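Local coordinates for uncharacterized protein (Bacillus thuringiensis serovar kurstaki, PDB 4XE7), which probably polymerises, as a ParM-type bacterial relative of actin, into nucleotide-dependent cytoskeletal filaments that segregate plasmid DNA, at residues N265-I271 with R300-I304; L6-L11 with R140-E144; K49-K53 with L180-E185; F279-L285 with W329-E334; I77-L82 with L127-T132. The contacts are given in a common frame with arbitrary orientation. Residue numbers count along the deposited sequence, not the author numbering.

Contact 1 of 5, residues N265-I271 with R300-I304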
# COMPACT_ATOMS: atom_id res chain seq x y z
N ASN A 265 4.13 -8.07 -15.45
CA ASN A 265 5.53 -8.48 -15.54
C ASN A 265 5.96 -8.85 -16.95
O ASN A 265 6.90 -8.26 -17.50
CB ASN A 265 5.82 -9.67 -14.59
CG ASN A 265 6.00 -9.24 -13.15
OD1 ASN A 265 6.19 -8.06 -12.85
ND2 ASN A 265 5.98 -10.21 -12.24
N LYS A 266 5.28 -9.81 -17.56
CA LYS A 266 5.71 -10.26 -18.88
C LYS A 266 5.60 -9.16 -19.95
O LYS A 266 6.37 -9.17 -20.90
CB LYS A 266 4.91 -11.49 -19.30
CG LYS A 266 4.73 -12.47 -18.15
CD LYS A 266 4.84 -13.91 -18.61
CE LYS A 266 4.95 -14.85 -17.42
NZ LYS A 266 4.96 -16.27 -17.84
N TYR A 267 4.66 -8.23 -19.79
CA TYR A 267 4.46 -7.15 -20.78
C TYR A 267 5.58 -6.13 -20.67
O TYR A 267 6.09 -5.63 -21.68
CB TYR A 267 3.09 -6.48 -20.61
CG TYR A 267 1.94 -7.44 -20.82
CD1 TYR A 267 1.32 -7.56 -22.07
CD2 TYR A 267 1.51 -8.29 -19.78
CE1 TYR A 267 0.28 -8.48 -22.27
CE2 TYR A 267 0.49 -9.20 -19.97
CZ TYR A 267 -0.13 -9.29 -21.21
OH TYR A 267 -1.15 -10.20 -21.39
N ILE A 268 5.94 -5.82 -19.44
CA ILE A 268 7.04 -4.91 -19.16
C ILE A 268 8.38 -5.51 -19.63
O ILE A 268 9.20 -4.81 -20.23
CB ILE A 268 7.07 -4.55 -17.65
CG1 ILE A 268 5.87 -3.64 -17.34
CG2 ILE A 268 8.44 -3.94 -17.26
CD1 ILE A 268 5.49 -3.53 -15.85
N ASP A 269 8.57 -6.81 -19.40
CA ASP A 269 9.81 -7.45 -19.82
C ASP A 269 9.99 -7.32 -21.32
O ASP A 269 11.10 -7.02 -21.79
CB ASP A 269 9.86 -8.92 -19.41
CG ASP A 269 9.90 -9.10 -17.90
OD1 ASP A 269 10.25 -8.12 -17.22
OD2 ASP A 269 9.60 -10.20 -17.42
N GLU A 270 8.90 -7.53 -22.05
CA GLU A 270 8.95 -7.44 -23.50
C GLU A 270 9.26 -6.03 -23.95
O GLU A 270 10.06 -5.82 -24.89
CB GLU A 270 7.63 -7.91 -24.12
CG GLU A 270 7.65 -7.97 -25.62
CD GLU A 270 6.42 -8.66 -26.19
OE1 GLU A 270 5.41 -8.79 -25.45
OE2 GLU A 270 6.46 -9.08 -27.36
N ILE A 271 8.64 -5.05 -23.30
CA ILE A 271 8.94 -3.64 -23.56
C ILE A 271 10.42 -3.33 -23.31
O ILE A 271 11.09 -2.70 -24.13
CB ILE A 271 8.06 -2.70 -22.70
CG1 ILE A 271 6.64 -2.65 -23.26
CG2 ILE A 271 8.64 -1.28 -22.66
CD1 ILE A 271 5.63 -2.15 -22.26
N ARG A 300 11.92 -3.75 -13.26
CA ARG A 300 10.61 -3.34 -13.76
C ARG A 300 10.12 -2.13 -12.99
O ARG A 300 9.42 -1.27 -13.54
CB ARG A 300 9.59 -4.47 -13.63
CG ARG A 300 10.02 -5.78 -14.25
CD ARG A 300 8.96 -6.85 -14.03
NE ARG A 300 9.33 -8.13 -14.63
CZ ARG A 300 9.49 -9.26 -13.94
NH1 ARG A 300 9.29 -9.27 -12.62
NH2 ARG A 300 9.83 -10.37 -14.56
N GLU A 301 10.50 -2.05 -11.72
CA GLU A 301 10.02 -1.00 -10.83
C GLU A 301 10.67 0.32 -11.21
O GLU A 301 10.04 1.37 -11.20
CB GLU A 301 10.30 -1.36 -9.37
CG GLU A 301 9.51 -2.57 -8.83
CD GLU A 301 9.88 -3.90 -9.49
OE1 GLU A 301 11.06 -4.13 -9.81
OE2 GLU A 301 8.96 -4.73 -9.68
N ASP A 302 11.95 0.26 -11.54
CA ASP A 302 12.70 1.39 -12.07
C ASP A 302 12.04 1.98 -13.35
O ASP A 302 11.83 3.19 -13.50
CB ASP A 302 14.12 0.92 -12.36
CG ASP A 302 15.08 2.05 -12.57
OD1 ASP A 302 14.95 3.06 -11.85
OD2 ASP A 302 15.97 1.92 -13.45
N PHE A 303 11.72 1.09 -14.28
CA PHE A 303 11.01 1.48 -15.50
C PHE A 303 9.62 2.08 -15.18
O PHE A 303 9.25 3.11 -15.75
CB PHE A 303 10.92 0.25 -16.42
CG PHE A 303 9.86 0.35 -17.48
CD1 PHE A 303 10.15 0.91 -18.71
CD2 PHE A 303 8.59 -0.16 -17.25
CE1 PHE A 303 9.17 0.98 -19.70
CE2 PHE A 303 7.60 -0.09 -18.24
CZ PHE A 303 7.90 0.49 -19.46
N ILE A 304 8.86 1.47 -14.26
CA ILE A 304 7.58 2.05 -13.87
C ILE A 304 7.75 3.45 -13.25
O ILE A 304 7.10 4.41 -13.68
CB ILE A 304 6.80 1.13 -12.88
CG1 ILE A 304 6.37 -0.16 -13.57
CG2 ILE A 304 5.55 1.85 -12.34
CD1 ILE A 304 5.24 0.01 -14.54

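Contact 2 of 5, residues L6-L11 with R140-E144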
# COMPACT_ATOMS: atom_id res chain seq x y z
N LEU A 6 -8.55 17.17 15.33
CA LEU A 6 -7.17 16.82 15.00
C LEU A 6 -6.15 17.59 15.83
O LEU A 6 -5.03 17.11 16.05
CB LEU A 6 -6.90 17.06 13.52
CG LEU A 6 -7.69 16.20 12.53
CD1 LEU A 6 -7.42 16.64 11.09
CD2 LEU A 6 -7.37 14.73 12.74
N SER A 7 -6.52 18.77 16.31
CA SER A 7 -5.57 19.56 17.09
C SER A 7 -5.36 18.99 18.49
O SER A 7 -4.42 19.37 19.19
CB SER A 7 -6.02 21.03 17.17
OG SER A 7 -7.21 21.15 17.93
N LYS A 8 -6.22 18.06 18.91
CA LYS A 8 -6.07 17.44 20.23
C LYS A 8 -4.99 16.36 20.25
O LYS A 8 -4.48 15.96 19.19
CB LYS A 8 -7.41 16.84 20.69
CG LYS A 8 -8.51 17.86 20.84
CD LYS A 8 -9.82 17.23 21.23
CE LYS A 8 -10.88 18.30 21.47
NZ LYS A 8 -12.25 17.84 21.11
N ASN A 9 -4.63 15.88 21.43
CA ASN A 9 -3.64 14.82 21.56
C ASN A 9 -4.20 13.50 21.03
O ASN A 9 -4.54 12.59 21.81
CB ASN A 9 -3.18 14.66 23.01
CG ASN A 9 -2.36 15.84 23.50
OD1 ASN A 9 -1.99 16.71 22.73
ND2 ASN A 9 -2.06 15.86 24.79
N MET A 10 -4.31 13.41 19.71
CA MET A 10 -4.93 12.25 19.09
C MET A 10 -4.38 12.03 17.69
O MET A 10 -3.88 12.96 17.05
CB MET A 10 -6.45 12.42 19.03
CG MET A 10 -6.90 13.46 17.99
SD MET A 10 -7.25 12.74 16.37
CE MET A 10 -8.49 11.52 16.86
N LEU A 11 -4.46 10.78 17.25
CA LEU A 11 -4.11 10.38 15.90
C LEU A 11 -5.33 9.70 15.31
O LEU A 11 -5.90 8.78 15.91
CB LEU A 11 -2.90 9.44 15.89
CG LEU A 11 -2.54 8.78 14.56
CD1 LEU A 11 -2.00 9.80 13.52
CD2 LEU A 11 -1.55 7.64 14.78
N ARG A 140 5.42 12.24 13.26
CA ARG A 140 5.28 13.12 12.10
C ARG A 140 4.39 14.33 12.36
O ARG A 140 4.61 15.40 11.81
CB ARG A 140 4.71 12.35 10.91
CG ARG A 140 5.68 11.37 10.29
CD ARG A 140 5.09 10.74 9.04
NE ARG A 140 6.07 9.87 8.42
CZ ARG A 140 5.94 9.36 7.20
NH1 ARG A 140 4.84 9.63 6.50
NH2 ARG A 140 6.89 8.57 6.71
N ILE A 141 3.38 14.16 13.19
CA ILE A 141 2.46 15.26 13.43
C ILE A 141 2.78 15.94 14.75
O ILE A 141 2.00 16.74 15.27
CB ILE A 141 1.01 14.77 13.37
CG1 ILE A 141 0.64 13.93 14.59
CG2 ILE A 141 0.80 13.94 12.11
CD1 ILE A 141 -0.79 13.44 14.55
N GLY A 142 3.97 15.66 15.28
CA GLY A 142 4.50 16.37 16.43
C GLY A 142 3.79 16.16 17.75
O GLY A 142 3.71 17.09 18.55
N LYS A 143 3.30 14.95 17.99
CA LYS A 143 2.56 14.67 19.22
C LYS A 143 3.12 13.46 19.95
O LYS A 143 3.19 12.36 19.39
CB LYS A 143 1.08 14.42 18.91
CG LYS A 143 0.30 15.58 18.27
CD LYS A 143 -1.11 15.08 17.91
CE LYS A 143 -1.86 16.03 16.98
NZ LYS A 143 -2.32 17.24 17.71
N GLU A 144 3.48 13.66 21.22
CA GLU A 144 4.12 12.59 21.98
C GLU A 144 3.12 11.82 22.84
O GLU A 144 3.46 10.78 23.41
CB GLU A 144 5.25 13.16 22.84
CG GLU A 144 6.62 13.02 22.19
CD GLU A 144 7.71 13.79 22.91
OE1 GLU A 144 8.79 13.98 22.32
OE2 GLU A 144 7.48 14.19 24.07

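Contact 3 of 5, residues K49-K53 with L180-E185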
# COMPACT_ATOMS: atom_id res chain seq x y z
N LYS A 49 21.37 2.08 21.25
CA LYS A 49 21.89 2.18 19.89
C LYS A 49 23.32 1.64 19.76
O LYS A 49 24.12 1.75 20.70
CB LYS A 49 21.85 3.64 19.42
CG LYS A 49 22.41 3.87 18.03
CD LYS A 49 22.23 5.32 17.61
CE LYS A 49 22.70 6.27 18.69
NZ LYS A 49 22.66 7.67 18.20
N ILE A 50 23.62 1.05 18.61
CA ILE A 50 24.94 0.49 18.34
C ILE A 50 25.70 1.34 17.30
O ILE A 50 25.08 2.00 16.45
CB ILE A 50 24.82 -0.98 17.86
CG1 ILE A 50 25.68 -1.90 18.73
CG2 ILE A 50 25.14 -1.12 16.38
CD1 ILE A 50 25.18 -2.04 20.16
N ASP A 51 27.03 1.33 17.38
CA ASP A 51 27.86 2.21 16.56
C ASP A 51 28.43 1.52 15.33
O ASP A 51 28.71 2.16 14.32
CB ASP A 51 29.00 2.79 17.40
CG ASP A 51 28.49 3.65 18.54
OD1 ASP A 51 27.28 3.94 18.56
OD2 ASP A 51 29.31 4.04 19.41
N LEU A 52 28.61 0.20 15.43
CA LEU A 52 28.89 -0.62 14.26
C LEU A 52 27.64 -0.65 13.39
O LEU A 52 26.68 -1.36 13.71
CB LEU A 52 29.30 -2.04 14.68
CG LEU A 52 29.80 -3.03 13.62
CD1 LEU A 52 30.81 -3.99 14.23
CD2 LEU A 52 28.65 -3.81 12.98
N LYS A 53 27.63 0.10 12.29
CA LYS A 53 26.42 0.18 11.48
C LYS A 53 26.61 0.04 9.98
O LYS A 53 27.62 0.48 9.42
CB LYS A 53 25.69 1.48 11.77
CG LYS A 53 24.30 1.24 12.28
CD LYS A 53 23.58 2.54 12.42
CE LYS A 53 23.37 2.83 13.88
NZ LYS A 53 22.68 4.12 14.03
N LEU A 180 15.05 4.47 19.52
CA LEU A 180 16.41 4.37 20.04
C LEU A 180 17.44 4.82 19.00
O LEU A 180 18.63 4.95 19.30
CB LEU A 180 16.68 2.93 20.50
CG LEU A 180 15.78 2.45 21.64
CD1 LEU A 180 15.99 0.98 21.90
CD2 LEU A 180 16.06 3.26 22.89
N ASP A 181 16.97 5.05 17.78
CA ASP A 181 17.83 5.46 16.68
C ASP A 181 17.00 6.12 15.58
O ASP A 181 15.77 6.23 15.70
CB ASP A 181 18.59 4.25 16.12
CG ASP A 181 19.91 4.64 15.44
OD1 ASP A 181 20.11 5.85 15.18
OD2 ASP A 181 20.75 3.75 15.18
N GLY A 182 17.66 6.55 14.51
CA GLY A 182 16.98 7.13 13.36
C GLY A 182 16.46 8.54 13.62
O GLY A 182 16.86 9.20 14.58
N THR A 183 15.54 8.96 12.77
CA THR A 183 14.99 10.31 12.79
C THR A 183 14.42 10.79 14.12
O THR A 183 14.62 11.94 14.50
CB THR A 183 13.87 10.43 11.74
OG1 THR A 183 14.28 9.76 10.54
CG2 THR A 183 13.55 11.91 11.46
N TYR A 184 13.70 9.93 14.83
CA TYR A 184 13.04 10.36 16.06
C TYR A 184 13.76 9.91 17.34
O TYR A 184 13.14 9.81 18.40
CB TYR A 184 11.59 9.85 16.07
CG TYR A 184 10.85 10.25 14.81
CD1 TYR A 184 10.70 11.59 14.47
CD2 TYR A 184 10.32 9.29 13.95
CE1 TYR A 184 10.05 11.97 13.31
CE2 TYR A 184 9.67 9.67 12.78
CZ TYR A 184 9.54 11.01 12.48
OH TYR A 184 8.90 11.42 11.34
N GLU A 185 15.06 9.63 17.23
CA GLU A 185 15.84 9.13 18.37
C GLU A 185 15.62 9.96 19.63
O GLU A 185 15.72 11.18 19.60
CB GLU A 185 17.33 9.08 18.04
CG GLU A 185 18.19 8.78 19.27
CD GLU A 185 19.67 8.67 18.95
OE1 GLU A 185 20.05 8.93 17.79
OE2 GLU A 185 20.45 8.34 19.87
O HOH W 1 19.95 4.72 21.86

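Contact 4 of 5, residues F279-L285 with W329-E334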
# COMPACT_ATOMS: atom_id res chain seq x y z
N PHE A 279 17.64 1.14 -28.93
CA PHE A 279 18.88 1.86 -28.68
C PHE A 279 20.01 1.25 -29.49
O PHE A 279 20.86 1.98 -30.00
CB PHE A 279 19.24 1.86 -27.19
CG PHE A 279 18.63 3.02 -26.43
CD1 PHE A 279 19.31 4.22 -26.32
CD2 PHE A 279 17.38 2.90 -25.85
CE1 PHE A 279 18.76 5.29 -25.63
CE2 PHE A 279 16.82 3.97 -25.15
CZ PHE A 279 17.52 5.17 -25.04
N MET A 280 20.01 -0.06 -29.66
CA MET A 280 21.09 -0.70 -30.42
C MET A 280 20.94 -0.48 -31.93
O MET A 280 21.75 -0.97 -32.71
CB MET A 280 21.17 -2.20 -30.09
CG MET A 280 21.56 -2.50 -28.60
SD MET A 280 23.09 -1.67 -28.01
CE MET A 280 23.11 -2.07 -26.28
N GLU A 281 19.93 0.29 -32.35
CA GLU A 281 19.87 0.74 -33.74
C GLU A 281 20.61 2.08 -33.87
O GLU A 281 21.03 2.46 -34.96
CB GLU A 281 18.42 0.89 -34.23
CG GLU A 281 17.61 -0.42 -34.19
CD GLU A 281 16.12 -0.20 -34.46
OE1 GLU A 281 15.73 0.94 -34.77
OE2 GLU A 281 15.33 -1.17 -34.36
N ASN A 282 20.76 2.77 -32.75
CA ASN A 282 21.48 4.03 -32.68
C ASN A 282 22.99 3.82 -32.87
O ASN A 282 23.57 2.89 -32.31
CB ASN A 282 21.19 4.72 -31.34
CG ASN A 282 21.72 6.14 -31.27
OD1 ASN A 282 22.91 6.37 -31.41
ND2 ASN A 282 20.83 7.09 -31.03
N GLU A 283 23.62 4.69 -33.66
CA GLU A 283 25.00 4.48 -34.05
C GLU A 283 25.99 4.68 -32.89
O GLU A 283 27.04 4.04 -32.85
CB GLU A 283 25.37 5.39 -35.22
CG GLU A 283 24.66 5.04 -36.54
CD GLU A 283 25.06 3.67 -37.07
OE1 GLU A 283 26.23 3.27 -36.87
OE2 GLU A 283 24.21 3.00 -37.69
N ILE A 284 25.66 5.57 -31.97
CA ILE A 284 26.49 5.77 -30.78
C ILE A 284 26.56 4.48 -29.95
O ILE A 284 27.63 4.07 -29.48
CB ILE A 284 25.94 6.93 -29.93
CG1 ILE A 284 25.92 8.22 -30.77
CG2 ILE A 284 26.74 7.09 -28.62
CD1 ILE A 284 25.07 9.33 -30.18
N LEU A 285 25.41 3.83 -29.78
CA LEU A 285 25.34 2.57 -29.04
C LEU A 285 26.09 1.46 -29.78
O LEU A 285 26.75 0.63 -29.16
CB LEU A 285 23.88 2.16 -28.81
CG LEU A 285 23.17 2.70 -27.56
CD1 LEU A 285 23.91 2.27 -26.27
CD2 LEU A 285 23.05 4.21 -27.64
N TRP A 329 19.64 6.97 -21.98
CA TRP A 329 20.63 5.97 -21.63
C TRP A 329 22.01 6.63 -21.76
O TRP A 329 22.51 6.87 -22.86
CB TRP A 329 20.51 4.73 -22.52
CG TRP A 329 21.29 3.55 -22.05
CD1 TRP A 329 21.98 3.44 -20.88
CD2 TRP A 329 21.46 2.30 -22.73
NE1 TRP A 329 22.57 2.20 -20.78
CE2 TRP A 329 22.28 1.49 -21.91
CE3 TRP A 329 21.01 1.79 -23.95
CZ2 TRP A 329 22.65 0.19 -22.28
CZ3 TRP A 329 21.39 0.51 -24.32
CH2 TRP A 329 22.20 -0.28 -23.48
N GLY A 330 22.60 6.97 -20.62
CA GLY A 330 23.77 7.84 -20.63
C GLY A 330 23.32 9.13 -21.30
O GLY A 330 22.25 9.63 -20.99
N PRO A 331 24.13 9.65 -22.24
CA PRO A 331 23.81 10.92 -22.89
C PRO A 331 22.85 10.79 -24.08
O PRO A 331 22.50 11.80 -24.70
CB PRO A 331 25.17 11.39 -23.38
CG PRO A 331 25.87 10.12 -23.72
CD PRO A 331 25.41 9.11 -22.71
N VAL A 332 22.43 9.57 -24.40
CA VAL A 332 21.59 9.36 -25.57
C VAL A 332 20.11 9.29 -25.18
O VAL A 332 19.75 8.60 -24.23
CB VAL A 332 21.97 8.07 -26.33
CG1 VAL A 332 21.13 7.93 -27.62
CG2 VAL A 332 23.44 8.10 -26.68
N LYS A 333 19.27 10.00 -25.93
CA LYS A 333 17.82 9.93 -25.71
C LYS A 333 17.13 9.28 -26.91
O LYS A 333 17.47 9.56 -28.05
CB LYS A 333 17.24 11.32 -25.48
CG LYS A 333 17.38 11.86 -24.07
CD LYS A 333 16.72 13.24 -23.97
CE LYS A 333 16.31 13.60 -22.55
NZ LYS A 333 17.48 13.86 -21.66
N GLU A 334 16.18 8.39 -26.63
CA GLU A 334 15.39 7.76 -27.68
C GLU A 334 13.90 7.88 -27.36
O GLU A 334 13.46 7.66 -26.22
CB GLU A 334 15.78 6.28 -27.86
CG GLU A 334 17.10 6.06 -28.61
CD GLU A 334 16.98 6.24 -30.13
OE1 GLU A 334 15.85 6.35 -30.65
OE2 GLU A 334 18.04 6.26 -30.80

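Contact 5 of 5, residues I77-L82 with L127-T132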
# COMPACT_ATOMS: atom_id res chain seq x y z
N ILE A 77 9.25 -1.16 22.68
CA ILE A 77 7.79 -1.10 22.80
C ILE A 77 7.30 -1.77 24.07
O ILE A 77 7.45 -2.98 24.27
CB ILE A 77 7.12 -1.75 21.59
CG1 ILE A 77 7.49 -0.98 20.33
CG2 ILE A 77 5.59 -1.81 21.79
CD1 ILE A 77 6.96 -1.58 19.03
N ILE A 78 6.71 -0.95 24.94
CA ILE A 78 6.07 -1.40 26.18
C ILE A 78 4.56 -1.50 26.03
O ILE A 78 3.87 -0.48 25.94
CB ILE A 78 6.38 -0.44 27.34
CG1 ILE A 78 7.87 -0.08 27.35
CG2 ILE A 78 5.94 -1.03 28.68
CD1 ILE A 78 8.76 -1.25 27.59
N SER A 79 4.04 -2.72 26.03
CA SER A 79 2.62 -2.96 25.79
C SER A 79 2.18 -4.29 26.40
O SER A 79 2.90 -5.28 26.31
CB SER A 79 2.33 -2.95 24.28
OG SER A 79 1.03 -3.42 23.98
N ASN A 80 0.99 -4.31 27.00
CA ASN A 80 0.43 -5.58 27.50
C ASN A 80 -0.13 -6.46 26.38
O ASN A 80 -0.49 -7.61 26.61
CB ASN A 80 -0.65 -5.31 28.55
CG ASN A 80 -0.08 -4.66 29.79
OD1 ASN A 80 1.07 -4.90 30.18
ND2 ASN A 80 -0.89 -3.82 30.43
N SER A 81 -0.18 -5.93 25.16
CA SER A 81 -0.48 -6.73 23.98
C SER A 81 0.68 -7.67 23.62
O SER A 81 0.47 -8.68 22.97
CB SER A 81 -0.79 -5.82 22.78
OG SER A 81 -1.69 -4.80 23.17
N LEU A 82 1.90 -7.29 24.01
CA LEU A 82 3.07 -8.15 23.83
C LEU A 82 3.33 -9.01 25.06
O LEU A 82 3.02 -8.60 26.18
CB LEU A 82 4.32 -7.31 23.54
CG LEU A 82 4.33 -6.44 22.29
CD1 LEU A 82 5.62 -5.61 22.26
CD2 LEU A 82 4.21 -7.31 21.06
N LEU A 127 1.98 -7.02 15.80
CA LEU A 127 1.78 -5.90 16.72
C LEU A 127 2.93 -4.90 16.69
O LEU A 127 2.70 -3.67 16.71
CB LEU A 127 1.58 -6.40 18.15
CG LEU A 127 0.27 -7.15 18.39
CD1 LEU A 127 0.27 -7.77 19.79
CD2 LEU A 127 -0.92 -6.22 18.21
N ILE A 128 4.15 -5.40 16.64
CA ILE A 128 5.31 -4.51 16.68
C ILE A 128 5.31 -3.54 15.48
O ILE A 128 5.45 -2.33 15.68
CB ILE A 128 6.62 -5.30 16.80
CG1 ILE A 128 6.73 -5.87 18.23
CG2 ILE A 128 7.81 -4.41 16.46
CD1 ILE A 128 7.88 -6.84 18.48
N PRO A 129 5.11 -4.03 14.25
CA PRO A 129 5.01 -3.06 13.15
C PRO A 129 3.78 -2.16 13.24
O PRO A 129 3.86 -1.00 12.84
CB PRO A 129 4.96 -3.94 11.91
CG PRO A 129 5.69 -5.20 12.33
CD PRO A 129 5.22 -5.41 13.74
N LEU A 130 2.67 -2.68 13.75
CA LEU A 130 1.47 -1.85 13.89
C LEU A 130 1.73 -0.69 14.86
O LEU A 130 1.48 0.47 14.53
CB LEU A 130 0.28 -2.70 14.37
CG LEU A 130 -0.91 -1.96 14.98
CD1 LEU A 130 -1.77 -1.29 13.88
CD2 LEU A 130 -1.77 -2.87 15.82
N PHE A 131 2.22 -1.00 16.06
CA PHE A 131 2.48 0.05 17.06
C PHE A 131 3.54 1.01 16.57
O PHE A 131 3.46 2.22 16.81
CB PHE A 131 2.91 -0.55 18.40
CG PHE A 131 1.80 -1.25 19.13
CD1 PHE A 131 0.50 -0.79 19.04
CD2 PHE A 131 2.06 -2.37 19.90
CE1 PHE A 131 -0.53 -1.44 19.72
CE2 PHE A 131 1.04 -3.02 20.58
CZ PHE A 131 -0.25 -2.56 20.49
N THR A 132 4.53 0.48 15.87
CA THR A 132 5.58 1.31 15.31
C THR A 132 5.01 2.27 14.28
O THR A 132 5.41 3.44 14.23
CB THR A 132 6.70 0.45 14.68
OG1 THR A 132 7.30 -0.35 15.70
CG2 THR A 132 7.77 1.32 14.04

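Contact 1 of 5, residues N265-I271 with R300-I304
Ile268 is the bump to look at first. Its side chain points toward the 300-304 helix and drops into a hollow floored by three residues on one face of that helix: Ile268 CG2 lies 3.8 Å from Arg300 CB and 3.8 Å from Phe303 CD2, while Ile268 CD1 meets Ile304 CD1, also at 3.8 Å. In return, the Phe303 ring pushes back between Ile268 and Ile271, with Ile271 CG2 at 3.7 Å from Phe303 CZ. This is helix-on-helix packing at a steep crossing of 77°, with the axes 10.7 Å apart, in what is probably the second large domain of the actin-like fold. Helices 372-376 and 337-362 continue the apolar layer, Phe376 touching Ile268 and Ile271, and Ile339 and Val340 touching Ile271. Further out, the long Arg300 side chain closes the crevice. Its guanidinium lies edge-on to Asp269 in a two-pronged salt bridge, Arg300 NE to Asp269 OD1 at 2.7 Å and Arg300 NH2 to Asp269 OD2 at 2.9 Å. Asn265, one turn before Asp269, lies over one face of the same guanidinium and brings its OD1 to 3.2 Å from Arg300 CD.

Contact 2 of 5, residues L6-L11 with R140-E144
The ammonium group of Lys143 is the key donor. It reaches into the bend that follows helix 2-7 and donates to two main-chain carbonyls, Lys143 NZ to Lys8 O at 2.9 Å and Lys143 NZ to Leu6 O at 3.2 Å; Ser7 O lies 3.3 Å from the same Lys143 NZ. A positive charge thus gathers carbonyl oxygens of the last turn of helix 2-7 and the residue after it. Lys8 O also accepts a weak bond from Met10 N, 2.6 Å, in the inverse gamma turn centred on Asn9. Ser7 OG bonds to Gln4 O instead. On the other side, a Schellman motif finishes helix 123-140, with Gly142 as its C-prime residue at positive phi: Lys143 N goes back to Ala138 O and Gly142 N to Ala139 O. Beside the polar part, Ile141 CD1 packs on Leu11 CD1 at 4.0 Å, and Met10 O rests 3.6 Å from Lys143 CD. Around this, Phe26 of strand 21-27 touches both Leu11 and Ile141, and Asn9 and Leu11 bond through their backbones to Ser147, so residues 6-11 lie between the end of helix 123-140 and strands 21-27 and 145-154.

Contact 3 of 5, residues K49-K53 with L180-E185
Neither segment is regular helix or strand. Residues 49-53 belong to the long excursion between strands 33-45 and 73-79. The loop 180-185 turns the chain from strand 173-179 into strand 188-200, closing with a type I beta turn from Gly182 to Glu185 whose bond runs from Glu185 N to Gly182 O, 3.2 Å. The backbones come nearest at Lys49 and Leu180, where one water bridges them, 3.1 Å from Lys49 N and 2.9 Å from Leu180 O. Lys49 then stretches across Asp181, its CD 3.2 Å from Asp181 CG, to a salt bridge with Glu185: Lys49 NZ to Glu185 OE2 is 2.8 Å, and to Glu185 OE1 a weak 2.9 Å. Asp181 OD1 accepts from Gly182 N at 2.6 Å. Lys53 is modelled pointing at Asp181 too, but it is poorly ordered and its NZ sits implausibly close to the carboxylate, so its exact place is unsure. The well-placed Lys49-Glu185 pair and the bridging water make this a mainly electrostatic, partly hydrated link between two loops.

Contact 4 of 5, residues F279-L285 with W329-E334
Phe279 lies between side chains of the hairpin. Over one ring face sits Glu334, its CG 3.6 Å from the centroid of the Phe279 ring and nearly on the normal; from the other side, off-centre, comes Trp329 CB, 4.1 Å from that centroid. The indole turns its edge to the Phe279 face in an offset edge-to-face pair: the Phe279 centroid and that of the six-membered ring of Trp329 are 5.5 Å apart, the planes at 82°. Trp329 has further neighbours: Leu285 CD1 stands over its six-membered ring in a CH-pi contact, 4.0 Å from the centroid, and Met280 CE touches the rim at Trp329 CH2, 3.4 Å away. Between these, Val332 CG2 fills the gap to Ile284 CG2 and Leu285 CD2, 4.0 Å from each. Asn282 works both ways. As N-cap of the next helix its OD1 accepts from Ile284 N at 2.9 Å, and its ND2 donates, almost straight, to Glu334 OE2 at 2.9 Å. The hairpin turns through a type II' turn from Trp329 to Val332. Strands 326-329 and 332-335 form this small antiparallel sheet, and it packs against the corner where helix 265-279 ends and helix 283-289 begins; Val327 also touches Phe279.

Contact 5 of 5, residues I77-L82 with L127-T132
An aromatic ring aimed at two serines is the odd thing here: Phe131, buried, brings CE2 to 3.4 Å from Ser79 OG and CZ to 3.8 Å from Ser81 OG, the latter at the ring's edge. Both hydroxyls have polar partners elsewhere. Ser79 OG accepts from Ser81 N at 3.0 Å, an ST turn, and also bonds to His175; Ser81 OG bonds to Met170 O. A type I beta turn from Ser79 to Leu82, closed by Leu82 N to Ser79 O at 3.2 Å, then folds the chain so that Leu82 comes back to the helix. There Leu82 CD2 touches Leu127 CB at 4.0 Å and Ile128 CG1 at 4.1 Å. From the strand itself, Ile77 points toward the helix, its CD1 3.9 Å from Ile128 CG2 and its CG2 4.0 Å from Phe131 CD2. The helix crosses the strand at 104°, axes 10.2 Å apart, and kinks where Pro129 has no amide hydrogen to give. Helix 123-140 lies here on the eight-stranded sheet of what is probably the first domain of an actin-like fold, also touched by Ile42 of strand 33-45 and Val93 of strand 90-93. Thr132 OG1 donates to Ile128 O at 2.7 Å, and that Thr132 OG1 lies 3.6 Å from Ile77 CD1. The buried hydroxyls thus find partners within their own segment or in His175 and Met170, not across this apolar interface.

The five contacts fall into two groups, probably the two large domains of the actin fold. Contacts 2, 3 and 5 lie on or beside the eight-stranded sheet in the N-terminal half, their centres 19 to 24 Å apart. Helix 123-140 crosses the sheet in contact 5 and ends in contact 2, where Arg140 CG meets Tyr184 OH of contact 3 at 3.4 Å. Contacts 2 and 3 alternate along the chain, and both enclose contact 5. Only afterwards do contacts 1 and 4 open, also interleaved and with centres about 19 Å apart: helix 265-279 starts in one and finishes in the other. Contacts 4 and 5 lie on opposite sides of the chain's centre, centres about 52 Å apart; none of the five bridges the two halves.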